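Local coordinates for protein phosphonate monoester hydrolase (Ruegeria pomeroyi, PDB 4UPK) that belongs to the sulfatase family of the alkaline phosphatase clan, enzymes built around a large central beta sheet flanked by helices, at residues A[40-45]-A[238-243]; A[57-62]-A[315-320]; A[161-166]-A[215-220]. All coordinates share one frame; numbering follows the deposited sequence.

Overall arrangement
The three contacts lie in the sulfatase-family region and run from the core outward. Contact 1, centred about 7 Å from the centre of the chain, pairs strands 35-41 and 234-239 of the large mixed sheet. Contact 2, centred about 11 Å from contact 1, joins the loop and helix start at 57-62 to helix 303-333, where Ala317 meets Leu44. Contact 3 is centred about 13 Å from contact 1 and sets helix 213-224 against the end of strand 158-162; Thr218 reaches Tyr239. Contacts 2 and 3 do not touch. The segments of contacts 1 and 2 alternate in sequence, both segments of contact 3 coming after 57-62 and before 238-243, which knits distant parts around one sheet.

Contact 1: A[40-45]-A[238-243]; sequences IIDQLR and TYIRPH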
ATOM      1  N   ILE A  40      22.776  20.641  10.463  1.00 14.76           N
ATOM      2  CA  ILE A  40      23.696  20.105   9.477  1.00 14.03           C
ATOM      3  C   ILE A  40      24.179  21.257   8.592  1.00 20.11           C
ATOM      4  O   ILE A  40      23.376  21.907   7.902  1.00 17.98           O
ATOM      5  CB  ILE A  40      23.117  18.898   8.639  1.00 15.99           C
ATOM      6  CG1 ILE A  40      22.713  17.716   9.551  1.00 14.99           C
ATOM      7  CG2 ILE A  40      24.124  18.452   7.540  1.00 16.06           C
ATOM      8  CD1 ILE A  40      22.050  16.558   8.851  1.00 14.20           C
ATOM      9  N   ILE A  41      25.494  21.509   8.637  1.00 18.33           N
ATOM     10  CA  ILE A  41      26.158  22.522   7.825  1.00 18.01           C
ATOM     11  C   ILE A  41      26.661  21.733   6.603  1.00 22.70           C
ATOM     12  O   ILE A  41      27.253  20.678   6.774  1.00 22.15           O
ATOM     13  CB  ILE A  41      27.326  23.231   8.600  1.00 20.83           C
ATOM     14  CG1 ILE A  41      26.830  23.929   9.880  1.00 19.98           C
ATOM     15  CG2 ILE A  41      28.077  24.243   7.705  1.00 21.52           C
ATOM     16  CD1 ILE A  41      27.963  24.256  10.910  1.00 19.13           C
ATOM     17  N   ASP A  42      26.377  22.205   5.387  1.00 19.13           N
ATOM     18  CA  ASP A  42      26.846  21.539   4.182  1.00 18.29           C
ATOM     19  C   ASP A  42      28.308  21.985   3.906  1.00 26.38           C
ATOM     20  O   ASP A  42      28.633  23.189   3.989  1.00 26.91           O
ATOM     21  CB  ASP A  42      25.946  21.900   2.986  1.00 18.08           C
ATOM     22  CG  ASP A  42      25.752  20.816   1.941  1.00 24.52           C
ATOM     23  OD1 ASP A  42      26.730  20.482   1.247  1.00 27.31           O
ATOM     24  OD2 ASP A  42      24.599  20.345   1.773  1.00 23.65           O
ATOM     25  N   GLN A  43      29.185  20.989   3.628  1.00 22.09           N
ATOM     26  CA  GLN A  43      30.579  21.120   3.187  1.00 20.26           C
ATOM     27  C   GLN A  43      31.618  21.691   4.149  1.00 22.31           C
ATOM     28  O   GLN A  43      32.714  21.990   3.693  1.00 22.48           O
ATOM     29  CB  GLN A  43      30.642  21.793   1.797  1.00 21.22           C
ATOM     30  CG  GLN A  43      31.352  20.979   0.736  1.00 29.61           C
ATOM     31  CD  GLN A  43      30.802  21.180  -0.661  1.00 33.25           C
ATOM     32  OE1 GLN A  43      31.400  21.845  -1.501  1.00 26.71           O
ATOM     33  NE2 GLN A  43      29.662  20.582  -0.957  1.00 16.64           N
ATOM     34  N   LEU A  44      31.321  21.807   5.464  1.00 18.18           N
ATOM     35  CA  LEU A  44      32.291  22.303   6.458  1.00 16.38           C
ATOM     36  C   LEU A  44      33.341  21.236   6.852  1.00 20.66           C
ATOM     37  O   LEU A  44      32.980  20.165   7.348  1.00 20.68           O
ATOM     38  CB  LEU A  44      31.616  22.945   7.698  1.00 15.28           C
ATOM     39  CG  LEU A  44      32.538  23.723   8.697  1.00 17.95           C
ATOM     40  CD1 LEU A  44      33.163  24.949   8.073  1.00 16.40           C
ATOM     41  CD2 LEU A  44      31.801  24.086   9.982  1.00 17.67           C
ATOM     42  N   ARG A  45      34.640  21.527   6.601  1.00 16.53           N
ATOM     43  CA  ARG A  45      35.746  20.607   6.908  1.00 16.19           C
ATOM     44  C   ARG A  45      35.936  20.480   8.403  1.00 19.38           C
ATOM     45  O   ARG A  45      35.752  21.466   9.116  1.00 18.16           O
ATOM     46  CB  ARG A  45      37.066  21.104   6.289  1.00 16.81           C
ATOM     47  CG  ARG A  45      37.177  20.909   4.785  1.00 25.46           C
ATOM     48  CD  ARG A  45      38.314  21.728   4.206  1.00 27.72           C
ATOM     49  NE  ARG A  45      39.621  21.255   4.659  1.00 24.59           N
ATOM     50  CZ  ARG A  45      40.554  20.724   3.873  1.00 29.16           C
ATOM     51  NH1 ARG A  45      40.330  20.570   2.576  1.00 17.95           N
ATOM     52  NH2 ARG A  45      41.718  20.340   4.381  1.00 10.33           N
ATOM     53  N   THR A 238      19.296  23.242   8.176  1.00 19.44           N
ATOM     54  CA  THR A 238      20.316  22.913   7.185  1.00 18.36           C
ATOM     55  C   THR A 238      20.867  24.117   6.414  1.00 21.27           C
ATOM     56  O   THR A 238      20.216  24.654   5.508  1.00 20.59           O
ATOM     57  CB  THR A 238      19.760  21.844   6.219  1.00 23.97           C
ATOM     58  OG1 THR A 238      18.629  22.402   5.554  1.00 21.46           O
ATOM     59  CG2 THR A 238      19.360  20.533   6.923  1.00 23.11           C
ATOM     60  N   TYR A 239      22.093  24.502   6.755  1.00 17.04           N
ATOM     61  CA  TYR A 239      22.810  25.593   6.114  1.00 16.12           C
ATOM     62  C   TYR A 239      23.629  25.047   4.967  1.00 17.51           C
ATOM     63  O   TYR A 239      24.453  24.159   5.170  1.00 17.57           O
ATOM     64  CB  TYR A 239      23.759  26.284   7.110  1.00 17.08           C
ATOM     65  CG  TYR A 239      23.064  26.981   8.255  1.00 17.36           C
ATOM     66  CD1 TYR A 239      22.482  28.232   8.080  1.00 18.39           C
ATOM     67  CD2 TYR A 239      23.039  26.416   9.533  1.00 17.99           C
ATOM     68  CE1 TYR A 239      21.873  28.902   9.140  1.00 19.61           C
ATOM     69  CE2 TYR A 239      22.443  27.082  10.605  1.00 18.98           C
ATOM     70  CZ  TYR A 239      21.864  28.332  10.402  1.00 24.76           C
ATOM     71  OH  TYR A 239      21.292  29.035  11.430  1.00 19.04           O
ATOM     72  N   ILE A 240      23.407  25.586   3.771  1.00 12.09           N
ATOM     73  CA  ILE A 240      24.131  25.233   2.566  1.00 11.78           C
ATOM     74  C   ILE A 240      25.562  25.733   2.626  1.00 15.14           C
ATOM     75  O   ILE A 240      26.474  24.997   2.285  1.00 12.99           O
ATOM     76  CB  ILE A 240      23.367  25.680   1.269  1.00 14.76           C
ATOM     77  CG1 ILE A 240      24.012  25.084  -0.018  1.00 13.95           C
ATOM     78  CG2 ILE A 240      23.172  27.197   1.172  1.00 15.17           C
ATOM     79  CD1 ILE A 240      23.960  23.503  -0.069  1.00 14.97           C
ATOM     80  N   ARG A 241      25.747  26.994   3.088  1.00 13.33           N
ATOM     81  CA  ARG A 241      27.026  27.661   3.243  1.00 11.99           C
ATOM     82  C   ARG A 241      27.876  27.023   4.337  1.00 14.64           C
ATOM     83  O   ARG A 241      27.315  26.635   5.365  1.00 11.92           O
ATOM     84  CB  ARG A 241      26.833  29.165   3.536  1.00 11.35           C
ATOM     85  CG  ARG A 241      26.074  29.936   2.460  1.00 17.05           C
ATOM     86  CD  ARG A 241      26.623  29.744   1.071  1.00  9.61           C
ATOM     87  NE  ARG A 241      25.968  30.632   0.118  1.00  9.30           N
ATOM     88  CZ  ARG A 241      26.436  30.920  -1.093  1.00 22.30           C
ATOM     89  NH1 ARG A 241      27.599  30.422  -1.502  1.00 14.64           N
ATOM     90  NH2 ARG A 241      25.761  31.729  -1.893  1.00 13.13           N
ATOM     91  N   PRO A 242      29.227  26.906   4.164  1.00 13.46           N
ATOM     92  CA  PRO A 242      30.047  27.265   2.976  1.00 13.28           C
ATOM     93  C   PRO A 242      29.885  26.246   1.850  1.00 19.18           C
ATOM     94  O   PRO A 242      29.974  25.043   2.090  1.00 19.17           O
ATOM     95  CB  PRO A 242      31.469  27.303   3.554  1.00 14.74           C
ATOM     96  CG  PRO A 242      31.448  26.229   4.639  1.00 18.63           C
ATOM     97  CD  PRO A 242      30.061  26.293   5.234  1.00 14.39           C
ATOM     98  N   HIS A 243      29.561  26.703   0.641  1.00 17.42           N
ATOM     99  CA  HIS A 243      29.292  25.804  -0.501  1.00 17.71           C
ATOM    100  C   HIS A 243      29.290  26.637  -1.784  1.00 24.48           C
ATOM    101  O   HIS A 243      28.807  27.774  -1.735  1.00 24.20           O
ATOM    102  CB  HIS A 243      27.893  25.159  -0.329  1.00 17.94           C
ATOM    103  CG  HIS A 243      27.545  24.023  -1.245  1.00 20.43           C
ATOM    104  ND1 HIS A 243      27.173  24.241  -2.568  1.00 21.92           N
ATOM    105  CD2 HIS A 243      27.372  22.711  -0.960  1.00 20.86           C
ATOM    106  CE1 HIS A 243      26.885  23.043  -3.063  1.00 20.08           C
ATOM    107  NE2 HIS A 243      26.979  22.095  -2.132  1.00 20.08           N
TER
HETATM  108  O   HOH W   1      22.987  21.453   5.417  1.00 10.97           O
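The imidazole of His243 is met by Asp42 at its edge and by the Gln43 side-chain amide over one face, while Ile240 CD1 lies 3.6 Å above the plane of the opposite face, offset toward the rim. Asp42 OD1 comes up near the ring plane, 3.2 Å from His243 CD2, and the carboxylate stands almost perpendicular to the ring, at 82°. These groups sit where two neighbouring parallel strands, 35-41 and 234-239, run out of the central sheet of this alkaline phosphatase-clan fold. The pairing is carried by two backbone bonds: Tyr239 N donates to Ile40 O (3.1 Å), and Asp42 N donates to Tyr239 O (2.8 Å). The second is the straighter, with an N-H...O angle of 163°. A water donates to both acceptors, lying 2.6 Å from Ile40 O and 3.1 Å from Tyr239 O, so each carbonyl is gripped twice. The other carboxylate oxygen of Asp42, OD2, is held outside the pair by the hydroxyl of Tyr130 and by a salt bridge to Arg86. Ile40 and Thr238 share one face of the sheet; on the other, Ile41 and Tyr239 both pack on Ile324 of helix 303-333. Beyond the strands a cis peptide precedes Pro242, whose ring lies beside the loop at 42-44. There Leu44 CD1 rests 4.0 Å from Pro242 CG, and Ile41 CG2, anti to its backbone N, approaches the carbonyl oxygen Arg241 O to 3.4 Å.

Contact 2: A[57-62]-A[315-320]; sequences VELPHL and GLATEV
Thr318 projects from helix 303-333 at the loop of Val57 and Glu58, and every heavy atom of its side chain beyond CA lies close to that loop. CB is 3.4 Å from Glu58 O. From CB the two branches divide: the methyl CG2 lies 3.5 Å from Glu58 O, while OG1 is turned anti to the carbonyl carbon (chi1 -69°) and donates a short hydrogen bond to Glu58 O, 2.6 Å long. The donor meets that carbonyl from a bent direction, with a C=O...OG1 angle of 134°. OG1 is also packed against Val57 CG2 at 3.3 Å, the two side chains sliding past each other in opposite directions. A further hydrogen bond joins OG1 to the hydroxyl of Tyr256, which also bonds to Glu58 N and so ties both sides together. Next along the loop, Leu59 reaches across with CD2, which touches Ala317 O at 3.6 Å and Ala317 CB at 4.1 Å. Leu59 is the N-cap residue of helix 60-67, and the carboxylate of Asp321, one turn beyond Ala317, accepts hydrogen bonds from His61 N and Leu62 N. A carboxylate accepting the first N-H groups of a neighbouring helix is a familiar way to seat its N-terminus.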
ATOM      1  N   VAL A  57      40.498  30.717  10.851  1.00 15.29           N
ATOM      2  CA  VAL A  57      39.066  30.994  10.764  1.00 14.97           C
ATOM      3  C   VAL A  57      38.451  31.168  12.175  1.00 20.05           C
ATOM      4  O   VAL A  57      38.800  30.445  13.113  1.00 21.22           O
ATOM      5  CB  VAL A  57      38.309  29.951   9.864  1.00 18.46           C
ATOM      6  CG1 VAL A  57      38.385  28.524  10.421  1.00 16.80           C
ATOM      7  CG2 VAL A  57      36.858  30.370   9.601  1.00 18.36           C
ATOM      8  N   GLU A  58      37.536  32.137  12.308  1.00 15.50           N
ATOM      9  CA  GLU A  58      36.845  32.417  13.555  1.00 13.84           C
ATOM     10  C   GLU A  58      35.542  31.675  13.585  1.00 16.47           C
ATOM     11  O   GLU A  58      34.668  31.955  12.775  1.00 13.89           O
ATOM     12  CB  GLU A  58      36.594  33.932  13.749  1.00 14.91           C
ATOM     13  CG  GLU A  58      37.817  34.830  13.590  1.00 21.15           C
ATOM     14  CD  GLU A  58      39.014  34.521  14.460  1.00 32.82           C
ATOM     15  OE1 GLU A  58      38.832  34.354  15.685  1.00 34.43           O
ATOM     16  OE2 GLU A  58      40.143  34.473  13.920  1.00 33.54           O
ATOM     17  N   LEU A  59      35.412  30.711  14.518  1.00 15.98           N
ATOM     18  CA  LEU A  59      34.180  29.929  14.715  1.00 15.51           C
ATOM     19  C   LEU A  59      33.818  29.951  16.226  1.00 20.55           C
ATOM     20  O   LEU A  59      33.706  28.882  16.843  1.00 21.49           O
ATOM     21  CB  LEU A  59      34.328  28.489  14.172  1.00 14.59           C
ATOM     22  CG  LEU A  59      34.662  28.326  12.674  1.00 18.27           C
ATOM     23  CD1 LEU A  59      34.896  26.852  12.328  1.00 17.64           C
ATOM     24  CD2 LEU A  59      33.551  28.904  11.769  1.00 19.40           C
ATOM     25  N   PRO A  60      33.617  31.146  16.839  1.00 16.50           N
ATOM     26  CA  PRO A  60      33.391  31.203  18.290  1.00 15.38           C
ATOM     27  C   PRO A  60      32.184  30.487  18.851  1.00 18.36           C
ATOM     28  O   PRO A  60      32.290  29.963  19.958  1.00 19.17           O
ATOM     29  CB  PRO A  60      33.339  32.707  18.576  1.00 16.48           C
ATOM     30  CG  PRO A  60      32.931  33.313  17.296  1.00 21.40           C
ATOM     31  CD  PRO A  60      33.687  32.517  16.292  1.00 18.06           C
ATOM     32  N   HIS A  61      31.042  30.506  18.143  1.00 15.00           N
ATOM     33  CA  HIS A  61      29.817  29.881  18.642  1.00 15.50           C
ATOM     34  C   HIS A  61      29.870  28.370  18.605  1.00 19.20           C
ATOM     35  O   HIS A  61      29.469  27.729  19.579  1.00 20.40           O
ATOM     36  CB  HIS A  61      28.567  30.472  17.976  1.00 16.00           C
ATOM     37  CG  HIS A  61      28.366  31.906  18.314  1.00 19.17           C
ATOM     38  ND1 HIS A  61      27.932  32.292  19.561  1.00 21.97           N
ATOM     39  CD2 HIS A  61      28.554  33.006  17.556  1.00 20.68           C
ATOM     40  CE1 HIS A  61      27.845  33.614  19.518  1.00 21.27           C
ATOM     41  NE2 HIS A  61      28.213  34.085  18.327  1.00 21.07           N
ATOM     42  N   LEU A  62      30.451  27.811  17.536  1.00 15.51           N
ATOM     43  CA  LEU A  62      30.680  26.361  17.386  1.00 14.63           C
ATOM     44  C   LEU A  62      31.745  25.879  18.395  1.00 17.25           C
ATOM     45  O   LEU A  62      31.612  24.802  18.968  1.00 15.41           O
ATOM     46  CB  LEU A  62      31.083  26.014  15.938  1.00 14.00           C
ATOM     47  CG  LEU A  62      29.972  26.171  14.880  1.00 19.89           C
ATOM     48  CD1 LEU A  62      30.551  26.255  13.483  1.00 20.28           C
ATOM     49  CD2 LEU A  62      28.951  25.044  14.958  1.00 22.98           C
ATOM     50  N   GLY A 315      35.172  32.621   5.131  1.00 15.44           N
ATOM     51  CA  GLY A 315      34.319  33.767   5.465  1.00 14.76           C
ATOM     52  C   GLY A 315      32.850  33.394   5.599  1.00 17.15           C
ATOM     53  O   GLY A 315      32.182  33.862   6.514  1.00 16.65           O
ATOM     54  N   LEU A 316      32.359  32.468   4.736  1.00 14.59           N
ATOM     55  CA  LEU A 316      30.995  31.905   4.755  1.00 12.57           C
ATOM     56  C   LEU A 316      30.775  31.016   5.983  1.00 15.92           C
ATOM     57  O   LEU A 316      29.672  31.033   6.542  1.00 17.58           O
ATOM     58  CB  LEU A 316      30.679  31.131   3.463  1.00 11.82           C
ATOM     59  CG  LEU A 316      30.467  31.965   2.200  1.00 14.98           C
ATOM     60  CD1 LEU A 316      30.509  31.062   0.941  1.00 14.87           C
ATOM     61  CD2 LEU A 316      29.175  32.752   2.269  1.00 13.79           C
ATOM     62  N   ALA A 317      31.806  30.249   6.402  1.00 11.35           N
ATOM     63  CA  ALA A 317      31.796  29.411   7.615  1.00 11.11           C
ATOM     64  C   ALA A 317      31.678  30.333   8.862  1.00 15.05           C
ATOM     65  O   ALA A 317      30.865  30.055   9.733  1.00 16.28           O
ATOM     66  CB  ALA A 317      33.052  28.567   7.694  1.00 11.63           C
ATOM     67  N   THR A 318      32.422  31.453   8.905  1.00 11.03           N
ATOM     68  CA  THR A 318      32.319  32.439   9.994  1.00 11.52           C
ATOM     69  C   THR A 318      30.866  33.039  10.048  1.00 13.24           C
ATOM     70  O   THR A 318      30.305  33.141  11.130  1.00 13.17           O
ATOM     71  CB  THR A 318      33.500  33.446   9.925  1.00 19.47           C
ATOM     72  OG1 THR A 318      34.694  32.739  10.268  1.00 19.97           O
ATOM     73  CG2 THR A 318      33.344  34.654  10.887  1.00 13.59           C
ATOM     74  N   GLU A 319      30.255  33.364   8.889  1.00  8.27           N
ATOM     75  CA  GLU A 319      28.890  33.871   8.852  1.00  8.13           C
ATOM     76  C   GLU A 319      27.877  32.806   9.333  1.00 15.45           C
ATOM     77  O   GLU A 319      26.943  33.144  10.046  1.00 17.31           O
ATOM     78  CB  GLU A 319      28.532  34.430   7.473  1.00  8.63           C
ATOM     79  CG  GLU A 319      27.173  35.150   7.459  1.00  9.57           C
ATOM     80  CD  GLU A 319      26.586  35.354   6.075  1.00 13.14           C
ATOM     81  OE1 GLU A 319      27.023  34.652   5.136  1.00 16.54           O
ATOM     82  OE2 GLU A 319      25.710  36.234   5.918  1.00 10.86           O
ATOM     83  N   VAL A 320      28.099  31.525   9.017  1.00 12.92           N
ATOM     84  CA  VAL A 320      27.239  30.431   9.519  1.00 12.69           C
ATOM     85  C   VAL A 320      27.350  30.392  11.048  1.00 17.27           C
ATOM     86  O   VAL A 320      26.332  30.310  11.745  1.00 16.24           O
ATOM     87  CB  VAL A 320      27.595  29.072   8.841  1.00 15.59           C
ATOM     88  CG1 VAL A 320      27.131  27.870   9.661  1.00 14.39           C
ATOM     89  CG2 VAL A 320      27.052  29.022   7.418  1.00 15.04           C
TER

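Contact 3: A[161-166]-A[215-220]; sequences TEMRLE and AFLTDQ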
ATOM      1  N   THR A 161      10.205  25.949   6.172  1.00 21.82           N
ATOM      2  CA  THR A 161      10.858  26.822   5.210  1.00 19.42           C
ATOM      3  C   THR A 161      11.606  25.965   4.209  1.00 20.79           C
ATOM      4  O   THR A 161      12.478  25.180   4.602  1.00 20.40           O
ATOM      5  CB  THR A 161      11.805  27.811   5.901  1.00 21.44           C
ATOM      6  OG1 THR A 161      11.082  28.549   6.877  1.00 18.67           O
ATOM      7  CG2 THR A 161      12.493  28.795   4.892  1.00 19.74           C
ATOM      8  N   GLU A 162      11.282  26.150   2.911  1.00 15.04           N
ATOM      9  CA  GLU A 162      11.943  25.493   1.792  1.00 14.60           C
ATOM     10  C   GLU A 162      13.208  26.297   1.487  1.00 18.06           C
ATOM     11  O   GLU A 162      13.140  27.503   1.237  1.00 16.74           O
ATOM     12  CB  GLU A 162      11.013  25.445   0.554  1.00 16.01           C
ATOM     13  CG  GLU A 162      11.656  24.874  -0.711  1.00 17.99           C
ATOM     14  CD  GLU A 162      12.359  25.876  -1.611  1.00 28.60           C
ATOM     15  OE1 GLU A 162      11.707  26.862  -2.023  1.00 20.50           O
ATOM     16  OE2 GLU A 162      13.565  25.684  -1.896  1.00 16.01           O
ATOM     17  N   MET A 163      14.350  25.623   1.474  1.00 15.46           N
ATOM     18  CA  MET A 163      15.624  26.265   1.192  1.00 14.89           C
ATOM     19  C   MET A 163      16.610  25.264   0.595  1.00 18.01           C
ATOM     20  O   MET A 163      17.607  24.887   1.217  1.00 16.95           O
ATOM     21  CB  MET A 163      16.178  27.015   2.417  1.00 17.30           C
ATOM     22  CG  MET A 163      17.420  27.863   2.122  1.00 20.56           C
ATOM     23  SD  MET A 163      17.195  29.667   2.191  1.00 24.52           S
ATOM     24  CE  MET A 163      16.322  29.795   3.490  1.00 21.45           C
ATOM     25  N   ARG A 164      16.306  24.854  -0.642  1.00 14.45           N
ATOM     26  CA  ARG A 164      17.147  23.986  -1.442  1.00 14.23           C
ATOM     27  C   ARG A 164      17.888  24.913  -2.414  1.00 17.96           C
ATOM     28  O   ARG A 164      17.277  25.833  -2.961  1.00 17.70           O
ATOM     29  CB  ARG A 164      16.295  22.966  -2.223  1.00 14.58           C
ATOM     30  CG  ARG A 164      15.208  22.311  -1.406  1.00 15.46           C
ATOM     31  CD  ARG A 164      14.107  21.806  -2.311  1.00 25.83           C
ATOM     32  NE  ARG A 164      12.817  21.866  -1.632  1.00 24.78           N
ATOM     33  CZ  ARG A 164      11.690  21.369  -2.121  1.00 34.13           C
ATOM     34  NH1 ARG A 164      11.683  20.754  -3.297  1.00 30.67           N
ATOM     35  NH2 ARG A 164      10.560  21.482  -1.441  1.00 17.26           N
ATOM     36  N   LEU A 165      19.195  24.651  -2.635  1.00 15.89           N
ATOM     37  CA  LEU A 165      20.088  25.429  -3.484  1.00 15.05           C
ATOM     38  C   LEU A 165      19.552  25.767  -4.878  1.00 19.11           C
ATOM     39  O   LEU A 165      19.597  26.930  -5.270  1.00 20.39           O
ATOM     40  CB  LEU A 165      21.512  24.841  -3.506  1.00 14.75           C
ATOM     41  CG  LEU A 165      22.577  25.559  -4.357  1.00 18.96           C
ATOM     42  CD1 LEU A 165      22.852  26.984  -3.856  1.00 17.94           C
ATOM     43  CD2 LEU A 165      23.859  24.737  -4.415  1.00 21.09           C
ATOM     44  N   GLU A 166      18.993  24.802  -5.587  1.00 16.68           N
ATOM     45  CA  GLU A 166      18.454  25.037  -6.938  1.00 17.41           C
ATOM     46  C   GLU A 166      17.051  25.681  -6.947  1.00 22.37           C
ATOM     47  O   GLU A 166      16.561  26.076  -8.015  1.00 23.82           O
ATOM     48  CB  GLU A 166      18.507  23.755  -7.801  1.00 19.28           C
ATOM     49  CG  GLU A 166      19.909  23.150  -7.988  1.00 33.72           C
ATOM     50  CD  GLU A 166      21.030  24.041  -8.513  1.00 51.70           C
ATOM     51  OE1 GLU A 166      20.813  24.760  -9.517  1.00 45.81           O
ATOM     52  OE2 GLU A 166      22.138  24.002  -7.930  1.00 40.21           O
ATOM     53  N   ALA A 215      21.516  34.191   6.785  1.00 11.77           N
ATOM     54  CA  ALA A 215      20.747  35.087   7.661  1.00 11.20           C
ATOM     55  C   ALA A 215      19.249  34.818   7.536  1.00 14.03           C
ATOM     56  O   ALA A 215      18.555  34.698   8.544  1.00 14.13           O
ATOM     57  CB  ALA A 215      21.041  36.547   7.325  1.00 11.82           C
ATOM     58  N   PHE A 216      18.766  34.724   6.291  1.00 10.03           N
ATOM     59  CA  PHE A 216      17.363  34.478   5.973  1.00  8.82           C
ATOM     60  C   PHE A 216      16.842  33.178   6.583  1.00 14.27           C
ATOM     61  O   PHE A 216      15.753  33.200   7.174  1.00 16.24           O
ATOM     62  CB  PHE A 216      17.113  34.563   4.451  1.00  8.98           C
ATOM     63  CG  PHE A 216      15.702  34.238   4.051  1.00 10.12           C
ATOM     64  CD1 PHE A 216      14.707  35.209   4.105  1.00 12.19           C
ATOM     65  CD2 PHE A 216      15.343  32.934   3.702  1.00 10.10           C
ATOM     66  CE1 PHE A 216      13.377  34.890   3.800  1.00 12.13           C
ATOM     67  CE2 PHE A 216      14.016  32.616   3.404  1.00 12.59           C
ATOM     68  CZ  PHE A 216      13.043  33.598   3.435  1.00  9.59           C
ATOM     69  N   LEU A 217      17.597  32.061   6.453  1.00  9.12           N
ATOM     70  CA  LEU A 217      17.172  30.758   7.010  1.00  9.57           C
ATOM     71  C   LEU A 217      17.080  30.796   8.534  1.00 14.40           C
ATOM     72  O   LEU A 217      16.102  30.315   9.094  1.00 16.06           O
ATOM     73  CB  LEU A 217      18.072  29.597   6.530  1.00  9.33           C
ATOM     74  CG  LEU A 217      17.614  28.172   6.851  1.00 13.34           C
ATOM     75  CD1 LEU A 217      16.219  27.848   6.271  1.00 13.20           C
ATOM     76  CD2 LEU A 217      18.599  27.193   6.364  1.00 12.45           C
ATOM     77  N   THR A 218      18.063  31.435   9.184  1.00 11.88           N
ATOM     78  CA  THR A 218      18.131  31.660  10.630  1.00 12.23           C
ATOM     79  C   THR A 218      16.932  32.506  11.069  1.00 15.94           C
ATOM     80  O   THR A 218      16.310  32.200  12.095  1.00 16.44           O
ATOM     81  CB  THR A 218      19.462  32.332  11.020  1.00 15.28           C
ATOM     82  OG1 THR A 218      20.524  31.635  10.367  1.00 15.18           O
ATOM     83  CG2 THR A 218      19.684  32.342  12.533  1.00 14.62           C
ATOM     84  N   ASP A 219      16.610  33.560  10.290  1.00 10.73           N
ATOM     85  CA  ASP A 219      15.451  34.411  10.547  1.00 10.30           C
ATOM     86  C   ASP A 219      14.144  33.612  10.474  1.00 11.48           C
ATOM     87  O   ASP A 219      13.296  33.794  11.332  1.00 12.43           O
ATOM     88  CB  ASP A 219      15.419  35.611   9.585  1.00 12.43           C
ATOM     89  CG  ASP A 219      16.480  36.678   9.818  1.00 13.59           C
ATOM     90  OD1 ASP A 219      17.140  36.649  10.885  1.00 10.51           O
ATOM     91  OD2 ASP A 219      16.680  37.500   8.927  1.00 17.32           O
ATOM     92  N   GLN A 220      14.016  32.692   9.508  1.00  8.41           N
ATOM     93  CA  GLN A 220      12.844  31.817   9.344  1.00  9.07           C
ATOM     94  C   GLN A 220      12.674  30.848  10.518  1.00 16.60           C
ATOM     95  O   GLN A 220      11.552  30.654  10.990  1.00 18.98           O
ATOM     96  CB  GLN A 220      12.846  31.098   7.985  1.00  9.87           C
ATOM     97  CG  GLN A 220      12.696  32.025   6.758  1.00 12.84           C
ATOM     98  CD  GLN A 220      11.821  33.234   6.970  1.00 33.25           C
ATOM     99  OE1 GLN A 220      12.303  34.361   7.148  1.00 34.07           O
ATOM    100  NE2 GLN A 220      10.520  33.030   6.979  1.00 21.16           N
TER
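Met163 and Phe216 form the aromatic part of this contact, a Met-aromatic pair made at the edge of the ring. Met163 SD stands 5.3 Å from the ring centroid of Phe216, 79° off the ring normal, and Met163 CE approaches in the ring plane, beside Phe216 CD2. The methionine chain leaves with CG anti to the backbone N (chi1 -172°) and then bends at its next two torsions. Apolar packing continues on Leu217, where Met163 CE meets CD1 and CB; the exact closeness of this methyl is doubtful. Thr161 and Gln220 cross at about a right angle: Thr161 OG1 approaches Gln220 CB to 3.3 Å, and Thr161 CG2 approaches Gln220 CG to 3.7 Å. That same CG lies over one face of the Phe216 ring, offset toward the rim, inside the helix segment. The two segments share no polar bond; within 161-166, Arg164 N donates an almost straight hydrogen bond of 3.1 Å to Glu162 OE2, met on its anti side. Around the pair, Thr161 and Met163 bond through their backbones to Gly129 beyond strand 125-127, Trp171 and Pro170 of helix 169-177 touch Met163 and Phe216 respectively, and Thr218 turns to helix 303-333. Helix 213-224 thus touches both helix 303-333, through Thr218, and the end of strand 158-162, through Phe216, Leu217 and Gln220.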